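Local atomic coordinates of nitrogen regulatory protein P-II (Thiomonas intermedia, PDB entry 5D4O), a protein that probably regulates enzyme activity, as other members of the PII family do, and binds the adenine nucleotides ADP and AMP. Residues I4-L9 and D97-R102; K10-I15 and G91-H96. All coordinates share one frame; numbering follows the deposited sequence. Where two conformers were deposited one is given.

In the fold
Both contacts join the same two strands, 7-17 and 92-100, which run antiparallel as the first and last strands of the chain. Contact 2 (10-15 with 91-96) is buried near the middle of the chain. Contact 1 (4-9 with 97-102) lies farther out and is only partly buried. The centres of the two contacts are about 18 Å apart, and contact 2 is nested inside the loop closed by contact 1. They are linked by a salt bridge, Asp97 OD1 to Lys10 NZ at 2.6 Å, and by packing of Ile98 on Lys11. Contact 2 holds a buried Lys11-Glu13-His96 group and touches ADP. Contact 1 has waters and a bicarbonate at its partly exposed margins. Other subunits pack against both.

Contact 1: residues I4-L9 and D97-R102; sequences IKLYPL and DIQVGR. With BCT (bicarbonate ion), chain E.
Leu9 lays its branch point against Val100, with Leu9 CG 3.9 Å from Val100 CG2. Its other apolar partner across the strands is Ile98, where Leu9 CB lies 3.8 Å from Ile98 CG1. Ile98 CG1 stands between the backbone N and the carbonyl carbon (chi1 58°), which brings it beside Leu9. Tyr7 shares this face of the sheet. Its ring turns an edge to the carbonyls of Val100 and Gly101, with Tyr7 CE1 3.6 Å from Gly101 O. Gln99 points from the other face. It has two deposited conformers; in the one given its amide end packs on Leu6, a placement that is not certain.

Backbone bonds make two hydrogen-bonded antiparallel pairs. Tyr7 N bonds to Val100 O at 2.8 Å, and Val100 N to Tyr7 O. Leu9 N bonds to Ile98 O, and Ile98 N to Leu9 O at 3.0 Å. One water joins Lys5 O to Gly101 O. Another joins Leu9 O to Asp97 OD1, which also forms a salt bridge with Lys10.

Beyond the strand, Arg102 turns the edge of its guanidinium to a bicarbonate, probably from the crystallisation liquor. Arg102 NE binds its O1 at 2.8 Å, and Arg102 NH2 binds its O3 at 2.9 Å. Gly101 N binds the remaining oxygen, and Val93 N of the second subunit also bonds to the ion. Leu9 and Ile98 both touch Ala69 of strand 63-70, while Phe106 touches Leu9 and Val100.

Apolar contact thus holds the face carrying Leu9, Ile98 and Val100. Waters link polar atoms near both ends, but the ion belongs to the Gly101 and Arg102 end. The two N-H groups of Arg102 probably hold the anion in one orientation, at a junction between subunits.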
loop_
_atom_site.group_PDB
_atom_site.type_symbol
_atom_site.label_atom_id
_atom_site.label_comp_id
_atom_site.label_asym_id
_atom_site.label_seq_id
_atom_site.Cartn_x
_atom_site.Cartn_y
_atom_site.Cartn_z
ATOM N N ILE A 4 -7.470 4.158 22.637
ATOM C CA ILE A 4 -6.697 4.907 21.647
ATOM C C ILE A 4 -7.632 5.515 20.611
ATOM O O ILE A 4 -8.222 4.794 19.793
ATOM C CB ILE A 4 -5.483 4.125 21.061
ATOM C CG1 ILE A 4 -4.455 3.856 22.201
ATOM C CG2 ILE A 4 -4.830 4.902 19.870
ATOM C CD1 ILE A 4 -3.194 3.304 21.838
ATOM N N LYS A 5 -7.781 6.852 20.670
ATOM C CA LYS A 5 -8.643 7.589 19.746
ATOM C C LYS A 5 -8.057 7.587 18.343
ATOM O O LYS A 5 -6.837 7.682 18.175
ATOM C CB LYS A 5 -8.869 9.044 20.213
ATOM C CG LYS A 5 -9.494 9.169 21.617
ATOM C CD LYS A 5 -10.860 8.494 21.738
ATOM C CE LYS A 5 -11.329 8.405 23.173
ATOM N NZ LYS A 5 -12.585 7.616 23.290
ATOM N N LEU A 6 -8.926 7.469 17.346
ATOM C CA LEU A 6 -8.511 7.495 15.946
ATOM C C LEU A 6 -9.108 8.704 15.269
ATOM O O LEU A 6 -10.222 9.123 15.614
ATOM C CB LEU A 6 -8.890 6.199 15.222
ATOM C CG LEU A 6 -8.027 4.977 15.561
ATOM C CD1 LEU A 6 -8.568 3.732 14.874
ATOM C CD2 LEU A 6 -6.578 5.190 15.149
ATOM N N TYR A 7 -8.352 9.297 14.340
ATOM C CA TYR A 7 -8.734 10.526 13.660
ATOM C C TYR A 7 -8.586 10.357 12.144
ATOM O O TYR A 7 -7.639 9.683 11.715
ATOM C CB TYR A 7 -7.824 11.676 14.133
ATOM C CG TYR A 7 -7.830 11.909 15.633
ATOM C CD1 TYR A 7 -6.991 11.181 16.474
ATOM C CD2 TYR A 7 -8.606 12.915 16.198
ATOM C CE1 TYR A 7 -6.965 11.413 17.853
ATOM C CE2 TYR A 7 -8.586 13.162 17.576
ATOM C CZ TYR A 7 -7.767 12.402 18.399
ATOM O OH TYR A 7 -7.742 12.626 19.753
ATOM N N PRO A 8 -9.445 11.021 11.330
ATOM C CA PRO A 8 -9.319 10.895 9.866
ATOM C C PRO A 8 -8.140 11.648 9.272
ATOM O O PRO A 8 -7.810 12.751 9.698
ATOM C CB PRO A 8 -10.635 11.485 9.344
ATOM C CG PRO A 8 -11.043 12.475 10.403
ATOM C CD PRO A 8 -10.618 11.855 11.703
ATOM N N LEU A 9 -7.526 11.057 8.265
ATOM C CA LEU A 9 -6.426 11.673 7.531
ATOM C C LEU A 9 -6.548 11.169 6.091
ATOM O O LEU A 9 -7.381 10.299 5.797
ATOM C CB LEU A 9 -5.077 11.193 8.118
ATOM C CG LEU A 9 -4.066 12.157 8.795
ATOM C CD1 LEU A 9 -2.665 11.900 8.342
ATOM C CD2 LEU A 9 -4.470 13.625 8.809
ATOM N N ASP A 97 -8.489 7.338 2.160
ATOM C CA ASP A 97 -8.932 7.732 3.495
ATOM C C ASP A 97 -8.242 6.787 4.433
ATOM O O ASP A 97 -8.223 5.558 4.185
ATOM C CB ASP A 97 -10.444 7.513 3.655
ATOM C CG ASP A 97 -11.260 8.616 3.032
ATOM O OD1 ASP A 97 -10.753 9.741 2.939
ATOM O OD2 ASP A 97 -12.399 8.352 2.639
ATOM N N ILE A 98 -7.645 7.337 5.502
ATOM C CA ILE A 98 -7.048 6.490 6.547
ATOM C C ILE A 98 -7.420 7.082 7.915
ATOM O O ILE A 98 -7.969 8.190 7.984
ATOM C CB ILE A 98 -5.500 6.379 6.424
ATOM C CG1 ILE A 98 -4.814 7.773 6.488
ATOM C CG2 ILE A 98 -5.094 5.615 5.146
ATOM C CD1 ILE A 98 -3.237 7.739 6.948
ATOM N N GLN A 99 -7.108 6.337 8.993
ATOM C CA GLN A 99 -7.278 6.769 10.393
ATOM C C GLN A 99 -5.899 6.697 11.042
ATOM O O GLN A 99 -5.131 5.763 10.747
ATOM C CB GLN A 99 -8.232 5.850 11.188
ATOM C CG GLN A 99 -9.727 6.116 10.990
ATOM C CD GLN A 99 -10.579 5.159 11.802
ATOM O OE1 GLN A 99 -11.243 5.535 12.784
ATOM N NE2 GLN A 99 -10.585 3.888 11.416
ATOM N N VAL A 100 -5.557 7.670 11.879
ATOM C CA VAL A 100 -4.281 7.706 12.599
ATOM C C VAL A 100 -4.565 8.013 14.050
ATOM O O VAL A 100 -5.632 8.565 14.378
ATOM C CB VAL A 100 -3.243 8.730 12.010
ATOM C CG1 VAL A 100 -2.907 8.410 10.542
ATOM C CG2 VAL A 100 -3.728 10.183 12.170
ATOM N N GLY A 101 -3.603 7.697 14.915
ATOM C CA GLY A 101 -3.746 7.974 16.338
ATOM C C GLY A 101 -3.251 9.335 16.772
ATOM O O GLY A 101 -3.696 9.834 17.803
ATOM N N ARG A 102 -2.323 9.950 15.991
ATOM C CA ARG A 102 -1.653 11.190 16.393
ATOM C C ARG A 102 -1.666 12.281 15.314
ATOM O O ARG A 102 -0.673 12.454 14.597
ATOM C CB ARG A 102 -0.210 10.870 16.849
ATOM C CG ARG A 102 -0.150 9.893 18.033
ATOM C CD ARG A 102 1.245 9.323 18.218
ATOM N NE ARG A 102 1.648 8.476 17.091
ATOM C CZ ARG A 102 2.844 7.913 16.982
ATOM N NH1 ARG A 102 3.755 8.077 17.943
ATOM N NH2 ARG A 102 3.143 7.187 15.916
HETATM C C BCT E . -0.255 7.269 14.253
HETATM O O1 BCT E . -0.378 8.021 15.197
HETATM O O2 BCT E . -1.197 6.723 13.650
HETATM O O3 BCT E . 1.030 6.998 13.902
HETATM O O HOH W 1 -4.751 8.302 19.808
HETATM O O HOH W 2 -10.125 10.282 6.074
#

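Contact 2: residues K10-I15 and G91-H96; sequences KKLEII and GVVFVH. With ADP (adenosine-5'-diphosphate), chain D; BCT (bicarbonate ion), chain G.
Glu13 and His96 meet obliquely, with Glu13 OE2 3.3 Å from His96 CE1 at the ring edge and the carboxylate and ring planes 57° apart. His96 ND1 turns back to Lys11 O, a bent bond of 3.1 Å (135° at the hydrogen). His96 N binds the same oxygen at 2.9 Å from the opposite face of its carbonyl plane. Lys11 CG lies opposite the backbone N and the chain kinks at chi3 (83°), which sets CE over the His96 ring, toward the rim. Lys11 NZ reaches Glu13 OE1 in a salt bridge of 3.1 Å.

Backbone bonds join Lys11 with His96, Glu13 with Phe94 and Ile15 with Val92 as hydrogen-bonded antiparallel pairs.

Glu13 OE2 and His96 NE2 both bind Lys11 of the third subunit, while Lys11 pairs with Glu13 of the second. A glutamine in place of Glu13 would probably take away the negative charge that Lys11 of its own chain and Lys11 of the third subunit both meet, leaving those ammonium groups less well balanced.

Farther along this face, Ile15 CD1 packs on Phe94 CE2 at 3.8 Å. Phe94 CZ touches ADP C2 at 3.6 Å, and Val92 lies against the base and ribose. Gly91 N holds ADP O2A at 2.9 Å. Val93 N donates to a bicarbonate, probably from the crystallisation liquor, which Arg102 and Gly101 of the third subunit also hold.

On the other face, Leu12, Ile14 and Val93 rest on Leu78, Phe82 and Phe86 of helix 72-88. Strand 7-17 lies between strands 63-70 and 92-100.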
loop_
_atom_site.group_PDB
_atom_site.type_symbol
_atom_site.label_atom_id
_atom_site.label_comp_id
_atom_site.label_asym_id
_atom_site.label_seq_id
_atom_site.Cartn_x
_atom_site.Cartn_y
_atom_site.Cartn_z
ATOM N N LYS A 10 -5.709 11.703 5.209
ATOM C CA LYS A 10 -5.669 11.220 3.831
ATOM C C LYS A 10 -4.299 10.596 3.611
ATOM O O LYS A 10 -3.350 10.899 4.345
ATOM C CB LYS A 10 -5.960 12.353 2.833
ATOM C CG LYS A 10 -7.338 13.006 3.013
ATOM C CD LYS A 10 -8.481 12.197 2.362
ATOM C CE LYS A 10 -9.822 12.883 2.552
ATOM N NZ LYS A 10 -10.917 12.140 1.890
ATOM N N LYS A 11 -4.197 9.668 2.650
ATOM C CA LYS A 11 -2.910 9.058 2.357
ATOM C C LYS A 11 -2.767 8.979 0.836
ATOM O O LYS A 11 -3.582 8.340 0.151
ATOM C CB LYS A 11 -2.756 7.676 3.004
ATOM C CG LYS A 11 -1.310 7.120 2.923
ATOM C CD LYS A 11 -1.229 5.595 3.095
ATOM C CE LYS A 11 -1.520 4.872 1.793
ATOM N NZ LYS A 11 -1.343 3.398 1.929
ATOM N N LEU A 12 -1.752 9.665 0.322
ATOM C CA LEU A 12 -1.452 9.630 -1.111
ATOM C C LEU A 12 -0.473 8.514 -1.402
ATOM O O LEU A 12 0.489 8.311 -0.648
ATOM C CB LEU A 12 -0.773 10.957 -1.559
ATOM C CG LEU A 12 -1.639 12.122 -2.051
ATOM C CD1 LEU A 12 -3.013 12.167 -1.414
ATOM C CD2 LEU A 12 -0.865 13.460 -1.950
ATOM N N GLU A 13 -0.658 7.853 -2.551
ATOM C CA GLU A 13 0.314 6.920 -3.126
ATOM C C GLU A 13 0.647 7.579 -4.476
ATOM O O GLU A 13 -0.238 7.735 -5.318
ATOM C CB GLU A 13 -0.268 5.532 -3.320
ATOM C CG GLU A 13 -0.269 4.777 -2.011
ATOM C CD GLU A 13 -0.907 3.408 -2.136
ATOM O OE1 GLU A 13 -0.927 2.696 -1.109
ATOM O OE2 GLU A 13 -1.464 3.086 -3.213
ATOM N N ILE A 14 1.866 8.072 -4.611
ATOM C CA ILE A 14 2.308 8.798 -5.816
ATOM C C ILE A 14 3.323 7.911 -6.537
ATOM O O ILE A 14 4.407 7.687 -6.001
ATOM C CB ILE A 14 2.975 10.130 -5.411
ATOM C CG1 ILE A 14 2.032 10.971 -4.513
ATOM C CG2 ILE A 14 3.424 10.896 -6.706
ATOM C CD1 ILE A 14 2.748 12.042 -3.673
ATOM N N ILE A 15 2.980 7.438 -7.737
ATOM C CA ILE A 15 3.850 6.524 -8.479
ATOM C C ILE A 15 4.385 7.282 -9.670
ATOM O O ILE A 15 3.605 7.842 -10.445
ATOM C CB ILE A 15 3.093 5.234 -8.882
ATOM C CG1 ILE A 15 2.579 4.510 -7.615
ATOM C CG2 ILE A 15 4.016 4.296 -9.727
ATOM C CD1 ILE A 15 1.445 3.449 -7.837
ATOM N N GLY A 91 2.916 8.399 -14.693
ATOM C CA GLY A 91 2.631 8.187 -13.277
ATOM C C GLY A 91 1.211 8.481 -12.888
ATOM O O GLY A 91 0.413 8.993 -13.692
ATOM N N VAL A 92 0.895 8.144 -11.626
ATOM C CA VAL A 92 -0.467 8.253 -11.092
ATOM C C VAL A 92 -0.439 8.644 -9.601
ATOM O O VAL A 92 0.590 8.475 -8.936
ATOM C CB VAL A 92 -1.240 6.896 -11.292
ATOM C CG1 VAL A 92 -1.507 6.609 -12.784
ATOM C CG2 VAL A 92 -0.524 5.712 -10.630
ATOM N N VAL A 93 -1.541 9.211 -9.105
ATOM C CA VAL A 93 -1.695 9.504 -7.665
ATOM C C VAL A 93 -3.002 8.856 -7.236
ATOM O O VAL A 93 -4.048 9.105 -7.855
ATOM C CB VAL A 93 -1.680 11.020 -7.268
ATOM C CG1 VAL A 93 -1.856 11.201 -5.753
ATOM C CG2 VAL A 93 -0.411 11.700 -7.723
ATOM N N PHE A 94 -2.967 8.091 -6.134
ATOM C CA PHE A 94 -4.165 7.495 -5.560
ATOM C C PHE A 94 -4.392 8.129 -4.191
ATOM O O PHE A 94 -3.482 8.141 -3.363
ATOM C CB PHE A 94 -4.011 5.978 -5.403
ATOM C CG PHE A 94 -3.617 5.229 -6.649
ATOM C CD1 PHE A 94 -4.175 5.549 -7.884
ATOM C CD2 PHE A 94 -2.734 4.159 -6.582
ATOM C CE1 PHE A 94 -3.801 4.852 -9.046
ATOM C CE2 PHE A 94 -2.378 3.448 -7.738
ATOM C CZ PHE A 94 -2.923 3.790 -8.955
ATOM N N VAL A 95 -5.581 8.655 -3.968
ATOM C CA VAL A 95 -5.933 9.283 -2.683
ATOM C C VAL A 95 -6.754 8.297 -1.870
ATOM O O VAL A 95 -7.794 7.817 -2.339
ATOM C CB VAL A 95 -6.722 10.619 -2.842
ATOM C CG1 VAL A 95 -6.910 11.301 -1.469
ATOM C CG2 VAL A 95 -6.036 11.563 -3.815
ATOM N N HIS A 96 -6.311 8.051 -0.624
ATOM C CA HIS A 96 -6.964 7.128 0.307
ATOM C C HIS A 96 -7.459 7.878 1.535
ATOM O O HIS A 96 -6.878 8.887 1.933
ATOM C CB HIS A 96 -5.933 6.063 0.827
ATOM C CG HIS A 96 -5.326 5.172 -0.219
ATOM N ND1 HIS A 96 -4.429 5.665 -1.158
ATOM C CD2 HIS A 96 -5.446 3.833 -0.389
ATOM C CE1 HIS A 96 -4.049 4.621 -1.877
ATOM N NE2 HIS A 96 -4.658 3.504 -1.473
HETATM P PB ADP D . 3.227 5.358 -19.766
HETATM O O1B ADP D . 4.225 6.371 -20.046
HETATM O O2B ADP D . 3.805 3.978 -20.110
HETATM O O3B ADP D . 1.987 5.594 -20.576
HETATM P PA ADP D . 1.548 5.620 -17.274
HETATM O O1A ADP D . 0.273 5.203 -17.902
HETATM O O2A ADP D . 1.485 7.063 -16.817
HETATM O O3A ADP D . 2.833 5.410 -18.210
HETATM O "O5'" ADP D . 1.815 4.668 -16.025
HETATM C "C5'" ADP D . 3.064 4.761 -15.327
HETATM C "C4'" ADP D . 3.054 3.822 -14.148
HETATM O "O4'" ADP D . 1.963 4.155 -13.265
HETATM C "C3'" ADP D . 2.821 2.356 -14.479
HETATM O "O3'" ADP D . 4.000 1.702 -14.922
HETATM C "C2'" ADP D . 2.339 1.819 -13.131
HETATM O "O2'" ADP D . 3.438 1.653 -12.255
HETATM C "C1'" ADP D . 1.477 2.975 -12.638
HETATM N N9 ADP D . 0.064 2.807 -12.957
HETATM C C8 ADP D . -0.607 3.257 -14.064
HETATM N N7 ADP D . -1.858 2.875 -14.122
HETATM C C5 ADP D . -2.030 2.132 -12.964
HETATM C C6 ADP D . -3.145 1.462 -12.425
HETATM N N6 ADP D . -4.314 1.341 -13.066
HETATM N N1 ADP D . -2.989 0.840 -11.231
HETATM C C2 ADP D . -1.778 0.844 -10.658
HETATM N N3 ADP D . -0.647 1.415 -11.089
HETATM C C4 ADP D . -0.851 2.072 -12.242
HETATM C C BCT G . -4.882 10.331 -11.048
HETATM O O1 BCT G . -5.515 10.796 -12.000
HETATM O O2 BCT G . -5.286 10.379 -9.892
HETATM O O3 BCT G . -3.635 9.749 -11.294
#